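PDB 6JEB: beta-hexosaminidase Amuc_2018 from Akkermansia muciniphila, which hydrolyses terminal non-reducing N-acetylhexosamine residues from N-glycans and chitobiose as a zinc-containing glycoside hydrolase of family 20. Local coordinates for residues Trp434-Phe437 against Arg438-Ala442; His409-Tyr412 against Arg413-Arg417. One frame throughout, in Å; residues are numbered along the deposited sequence.

Contact 1: residues Trp434-Phe437 against Arg438-Ala442; sequences WENF and RRKLA
Arg-439 reaches back along its helix and holds the carboxamide oxygen of Asn-436 side-on with two nitrogens. NH2 lies 2.8 Å from OD1 and makes the straighter bond (157°), while NE stands 3.2 Å from OD1; both donors approach from one face of the amide, yet OD1 stays in the guanidinium plane. A bend at chi3 (67°) turns the arginine's NE and NH2 edge onto that oxygen. With an alanine in place of Asn-436, NE and NH2 would lose the oxygen they share and the guanidinium would probably be held less firmly, though NH2 keeps its bond to Tyr-4 O. Beside the same amide, ND2 lies 3.6 Å from Lys-440 CE.

On another side of the helix, Arg-438 meets Trp-434 and Glu-435. Its CB sits over one face of the Trp-434 ring, a CH-pi contact 4.3 Å from the centroid of the six-membered ring, and its guanidinium stands nearly perpendicular to the indole. In one of two conformers Glu-435 forms a salt bridge with this guanidinium, OE1 toward NH2, the planes 71° apart; the short approach leaves its details doubtful. A water accepts from Trp-434 NE1 and Arg-438 NH1. All these pairs are i to i+3 or i+4 neighbours at the start of helix 434-452.

Farther out, Phe-437 stacks on Tyr-376 and packs against helix 417-426. Lys-440 NZ forms salt bridges with Glu-9 and Glu-423.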
loop_
_atom_site.group_PDB
_atom_site.type_symbol
_atom_site.label_atom_id
_atom_site.label_comp_id
_atom_site.label_asym_id
_atom_site.label_seq_id
_atom_site.Cartn_x
_atom_site.Cartn_y
_atom_site.Cartn_z
ATOM N N TRP A 434 -22.175 6.096 5.477
ATOM C CA TRP A 434 -22.335 5.126 4.402
ATOM C C TRP A 434 -23.312 5.636 3.349
ATOM O O TRP A 434 -23.056 5.516 2.144
ATOM C CB TRP A 434 -22.790 3.786 4.976
ATOM C CG TRP A 434 -23.248 2.814 3.934
ATOM C CD1 TRP A 434 -24.511 2.312 3.781
ATOM C CD2 TRP A 434 -22.458 2.239 2.879
ATOM N NE1 TRP A 434 -24.553 1.459 2.711
ATOM C CE2 TRP A 434 -23.307 1.391 2.140
ATOM C CE3 TRP A 434 -21.117 2.350 2.496
ATOM C CZ2 TRP A 434 -22.863 0.660 1.035
ATOM C CZ3 TRP A 434 -20.674 1.615 1.396
ATOM C CH2 TRP A 434 -21.547 0.784 0.682
ATOM N N GLU A 435 -24.420 6.242 3.786
ATOM C CA GLU A 435 -25.417 6.729 2.837
ATOM C C GLU A 435 -24.818 7.756 1.883
ATOM O O GLU A 435 -25.026 7.682 0.666
ATOM C CB GLU A 435 -26.622 7.305 3.579
ATOM C CG GLU A 435 -27.473 6.250 4.267
ATOM C CD GLU A 435 -27.975 5.194 3.303
ATOM O OE1 GLU A 435 -28.432 5.566 2.201
ATOM O OE2 GLU A 435 -27.900 3.991 3.640
ATOM N N ASN A 436 -24.065 8.719 2.414
ATOM C CA ASN A 436 -23.471 9.726 1.542
ATOM C C ASN A 436 -22.415 9.113 0.633
ATOM O O ASN A 436 -22.351 9.435 -0.560
ATOM C CB ASN A 436 -22.875 10.871 2.360
ATOM C CG ASN A 436 -22.501 12.057 1.497
ATOM O OD1 ASN A 436 -23.347 12.600 0.781
ATOM N ND2 ASN A 436 -21.234 12.469 1.556
ATOM N N PHE A 437 -21.573 8.237 1.180
ATOM C CA PHE A 437 -20.541 7.608 0.365
ATOM C C PHE A 437 -21.159 6.811 -0.775
ATOM O O PHE A 437 -20.720 6.909 -1.927
ATOM C CB PHE A 437 -19.656 6.709 1.232
ATOM C CG PHE A 437 -18.650 5.919 0.441
ATOM C CD1 PHE A 437 -17.456 6.503 0.028
ATOM C CD2 PHE A 437 -18.909 4.601 0.091
ATOM C CE1 PHE A 437 -16.524 5.776 -0.709
ATOM C CE2 PHE A 437 -17.993 3.868 -0.644
ATOM C CZ PHE A 437 -16.797 4.455 -1.051
ATOM N N ARG A 438 -22.183 6.009 -0.463
ATOM C CA ARG A 438 -22.840 5.192 -1.481
ATOM C C ARG A 438 -23.445 6.059 -2.581
ATOM O O ARG A 438 -23.364 5.716 -3.767
ATOM C CB ARG A 438 -23.911 4.319 -0.822
ATOM C CG ARG A 438 -24.555 3.300 -1.736
ATOM C CD ARG A 438 -25.759 2.672 -1.060
ATOM N NE ARG A 438 -26.889 3.595 -1.019
ATOM C CZ ARG A 438 -27.744 3.690 -0.006
ATOM N NH1 ARG A 438 -27.591 2.929 1.069
ATOM N NH2 ARG A 438 -28.744 4.560 -0.058
ATOM N N ARG A 439 -24.046 7.192 -2.205
ATOM C CA ARG A 439 -24.584 8.119 -3.197
ATOM C C ARG A 439 -23.488 8.593 -4.144
ATOM O O ARG A 439 -23.642 8.541 -5.371
ATOM C CB ARG A 439 -25.213 9.321 -2.489
ATOM C CG ARG A 439 -25.599 10.457 -3.437
ATOM C CD ARG A 439 -26.007 11.730 -2.691
ATOM N NE ARG A 439 -24.900 12.360 -1.972
ATOM C CZ ARG A 439 -24.005 13.170 -2.531
ATOM N NH1 ARG A 439 -24.063 13.435 -3.830
ATOM N NH2 ARG A 439 -23.040 13.705 -1.792
ATOM N N LYS A 440 -22.367 9.052 -3.588
ATOM C CA LYS A 440 -21.287 9.579 -4.418
ATOM C C LYS A 440 -20.675 8.493 -5.292
ATOM O O LYS A 440 -20.336 8.742 -6.454
ATOM C CB LYS A 440 -20.206 10.191 -3.531
ATOM C CG LYS A 440 -20.711 11.307 -2.640
ATOM C CD LYS A 440 -19.570 11.951 -1.871
ATOM C CE LYS A 440 -18.962 10.979 -0.860
ATOM N NZ LYS A 440 -17.760 11.555 -0.172
ATOM N N LEU A 441 -20.496 7.292 -4.742
ATOM C CA LEU A 441 -19.864 6.230 -5.516
ATOM C C LEU A 441 -20.690 5.864 -6.744
ATOM O O LEU A 441 -20.133 5.529 -7.797
ATOM C CB LEU A 441 -19.637 5.010 -4.637
ATOM C CG LEU A 441 -18.862 3.932 -5.386
ATOM C CD1 LEU A 441 -17.389 4.306 -5.532
ATOM C CD2 LEU A 441 -19.043 2.615 -4.711
ATOM N N ALA A 442 -22.016 5.924 -6.633
ATOM C CA ALA A 442 -22.857 5.706 -7.802
ATOM C C ALA A 442 -22.536 6.712 -8.903
ATOM O O ALA A 442 -22.441 6.345 -10.081
ATOM C CB ALA A 442 -24.330 5.774 -7.402
HETATM O O HOH W 1 -26.772 0.171 1.423
#

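Contact 2: residues His409-Tyr412 against Arg413-Arg417; sequences HLLY and RAYPR
Leu-411 and Tyr-415 run side by side and point the same way, one helical turn apart, making the apolar part of the contact. The CD2 methyl of the leucine lies 4.0 Å from CE2 of the tyrosine and meets the ring obliquely. Both side chains have CG anti to the carbonyl carbon (chi1 -67° and -71°), which keeps them alongside each other.

The backbone bonds are those of a helix reaching its end. Arg-413 N donates to His-409 O, Ala-414 N to Leu-410 O at 2.8 Å, and Tyr-415 N to Leu-411 O at 3.0 Å, although Tyr-415 has itself left helical torsions. A cis peptide then leads into Pro-416. Beyond this turn, Arg-417 folds back: its NH2 donates to Arg-413 O at 2.9 Å, with the oxygen near the guanidinium plane.

The polar ends of Arg-413 and Tyr-412 find their partners elsewhere in the chain. Arg-413 pairs through NE with Glu-463 and gives NH1 to the carbonyl oxygen of Asp-354, a substrate-binding residue, so the helix end is tied to the substrate-binding loop. Tyr-412 OH bonds to Asn-462.

Within the TIM-barrel catalytic domain, helix 407-414 follows strand 392-399 and packs back on it, Leu-410 and Ala-414 both touching Val-399, while Leu-410, Leu-411 and Tyr-415 meet helix 106-118.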
loop_
_atom_site.group_PDB
_atom_site.type_symbol
_atom_site.label_atom_id
_atom_site.label_comp_id
_atom_site.label_asym_id
_atom_site.label_seq_id
_atom_site.Cartn_x
_atom_site.Cartn_y
_atom_site.Cartn_z
ATOM N N HIS A 409 -7.722 -7.899 -13.440
ATOM C CA HIS A 409 -8.099 -8.554 -12.190
ATOM C C HIS A 409 -7.751 -7.690 -10.980
ATOM O O HIS A 409 -8.500 -7.663 -9.996
ATOM C CB HIS A 409 -7.396 -9.904 -12.081
ATOM C CG HIS A 409 -8.044 -10.990 -12.882
ATOM N ND1 HIS A 409 -7.596 -11.373 -14.130
ATOM C CD2 HIS A 409 -9.101 -11.787 -12.602
ATOM C CE1 HIS A 409 -8.350 -12.361 -14.581
ATOM N NE2 HIS A 409 -9.265 -12.635 -13.670
ATOM N N LEU A 410 -6.604 -7.007 -11.032
ATOM C CA LEU A 410 -6.168 -6.177 -9.917
ATOM C C LEU A 410 -7.159 -5.046 -9.651
ATOM O O LEU A 410 -7.572 -4.820 -8.507
ATOM C CB LEU A 410 -4.780 -5.628 -10.245
ATOM C CG LEU A 410 -4.015 -4.870 -9.175
ATOM C CD1 LEU A 410 -3.800 -5.779 -7.991
ATOM C CD2 LEU A 410 -2.682 -4.392 -9.725
ATOM N N LEU A 411 -7.530 -4.310 -10.699
ATOM C CA LEU A 411 -8.470 -3.210 -10.523
ATOM C C LEU A 411 -9.839 -3.717 -10.107
ATOM O O LEU A 411 -10.549 -3.027 -9.367
ATOM C CB LEU A 411 -8.581 -2.385 -11.806
ATOM C CG LEU A 411 -7.328 -1.604 -12.212
ATOM C CD1 LEU A 411 -7.567 -0.904 -13.552
ATOM C CD2 LEU A 411 -6.919 -0.601 -11.128
ATOM N N TYR A 412 -10.232 -4.906 -10.578
ATOM C CA TYR A 412 -11.530 -5.437 -10.187
ATOM C C TYR A 412 -11.626 -5.594 -8.675
ATOM O O TYR A 412 -12.653 -5.257 -8.076
ATOM C CB TYR A 412 -11.837 -6.771 -10.879
ATOM C CG TYR A 412 -13.251 -7.174 -10.562
ATOM C CD1 TYR A 412 -14.308 -6.704 -11.329
ATOM C CD2 TYR A 412 -13.534 -7.969 -9.455
ATOM C CE1 TYR A 412 -15.618 -7.035 -11.021
ATOM C CE2 TYR A 412 -14.830 -8.296 -9.126
ATOM C CZ TYR A 412 -15.869 -7.831 -9.917
ATOM O OH TYR A 412 -17.157 -8.148 -9.590
ATOM N N ARG A 413 -10.568 -6.114 -8.039
ATOM C CA ARG A 413 -10.611 -6.268 -6.587
ATOM C C ARG A 413 -10.217 -4.997 -5.843
ATOM O O ARG A 413 -10.727 -4.757 -4.746
ATOM C CB ARG A 413 -9.811 -7.492 -6.127
ATOM C CG ARG A 413 -10.471 -8.779 -6.597
ATOM C CD ARG A 413 -10.390 -9.960 -5.628
ATOM N NE ARG A 413 -11.265 -11.026 -6.113
ATOM C CZ ARG A 413 -11.500 -12.187 -5.494
ATOM N NH1 ARG A 413 -10.915 -12.473 -4.337
ATOM N NH2 ARG A 413 -12.333 -13.067 -6.047
ATOM N N ALA A 414 -9.357 -4.158 -6.421
ATOM C CA ALA A 414 -8.948 -2.948 -5.715
ATOM C C ALA A 414 -10.088 -1.944 -5.599
ATOM O O ALA A 414 -10.246 -1.306 -4.552
ATOM C CB ALA A 414 -7.733 -2.311 -6.390
ATOM N N TYR A 415 -10.891 -1.778 -6.671
ATOM C CA TYR A 415 -11.970 -0.799 -6.736
ATOM C C TYR A 415 -13.326 -1.492 -6.765
ATOM O O TYR A 415 -13.461 -2.574 -7.348
ATOM C CB TYR A 415 -11.825 0.101 -7.978
ATOM C CG TYR A 415 -10.653 1.040 -7.822
ATOM C CD1 TYR A 415 -10.810 2.273 -7.196
ATOM C CD2 TYR A 415 -9.376 0.660 -8.222
ATOM C CE1 TYR A 415 -9.740 3.112 -6.996
ATOM C CE2 TYR A 415 -8.287 1.499 -8.033
ATOM C CZ TYR A 415 -8.477 2.720 -7.411
ATOM O OH TYR A 415 -7.417 3.560 -7.204
ATOM N N PRO A 416 -14.366 -0.893 -6.158
ATOM C CA PRO A 416 -14.386 0.425 -5.509
ATOM C C PRO A 416 -13.956 0.452 -4.040
ATOM O O PRO A 416 -14.059 1.512 -3.433
ATOM C CB PRO A 416 -15.864 0.818 -5.591
ATOM C CG PRO A 416 -16.570 -0.487 -5.473
ATOM C CD PRO A 416 -15.728 -1.440 -6.299
ATOM N N ARG A 417 -13.498 -0.663 -3.460
ATOM C CA ARG A 417 -13.126 -0.614 -2.046
ATOM C C ARG A 417 -12.019 0.397 -1.770
ATOM O O ARG A 417 -12.019 1.028 -0.709
ATOM C CB ARG A 417 -12.803 -2.002 -1.499
ATOM C CG ARG A 417 -14.068 -2.843 -1.302
ATOM C CD ARG A 417 -13.749 -4.283 -0.927
ATOM N NE ARG A 417 -12.963 -4.934 -1.970
ATOM C CZ ARG A 417 -12.521 -6.186 -1.903
ATOM N NH1 ARG A 417 -12.818 -6.946 -0.854
ATOM N NH2 ARG A 417 -11.797 -6.685 -2.899
#

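Both contacts are local, contact 1 within the first turns of helix 434-452, contact 2 at the end of helix 407-414 and the turn beyond it, but they differ in depth. Contact 2 is wholly buried beside substrate-binding residues, its centre about 13 Å from that of the chain; contact 1, its centre about 24 Å out from the same point, is partly exposed. Contact 1 has polar pairs between its own side chains, among them two arginine nitrogens on one amide oxygen, as well as ties to the N-terminal residues, whereas the segments of contact 2 meet through apolar side chains. Helix 372-376 touches side chains from both. The two also meet directly, Leu-441 CD2 packing 3.8 Å from Pro-416 CB.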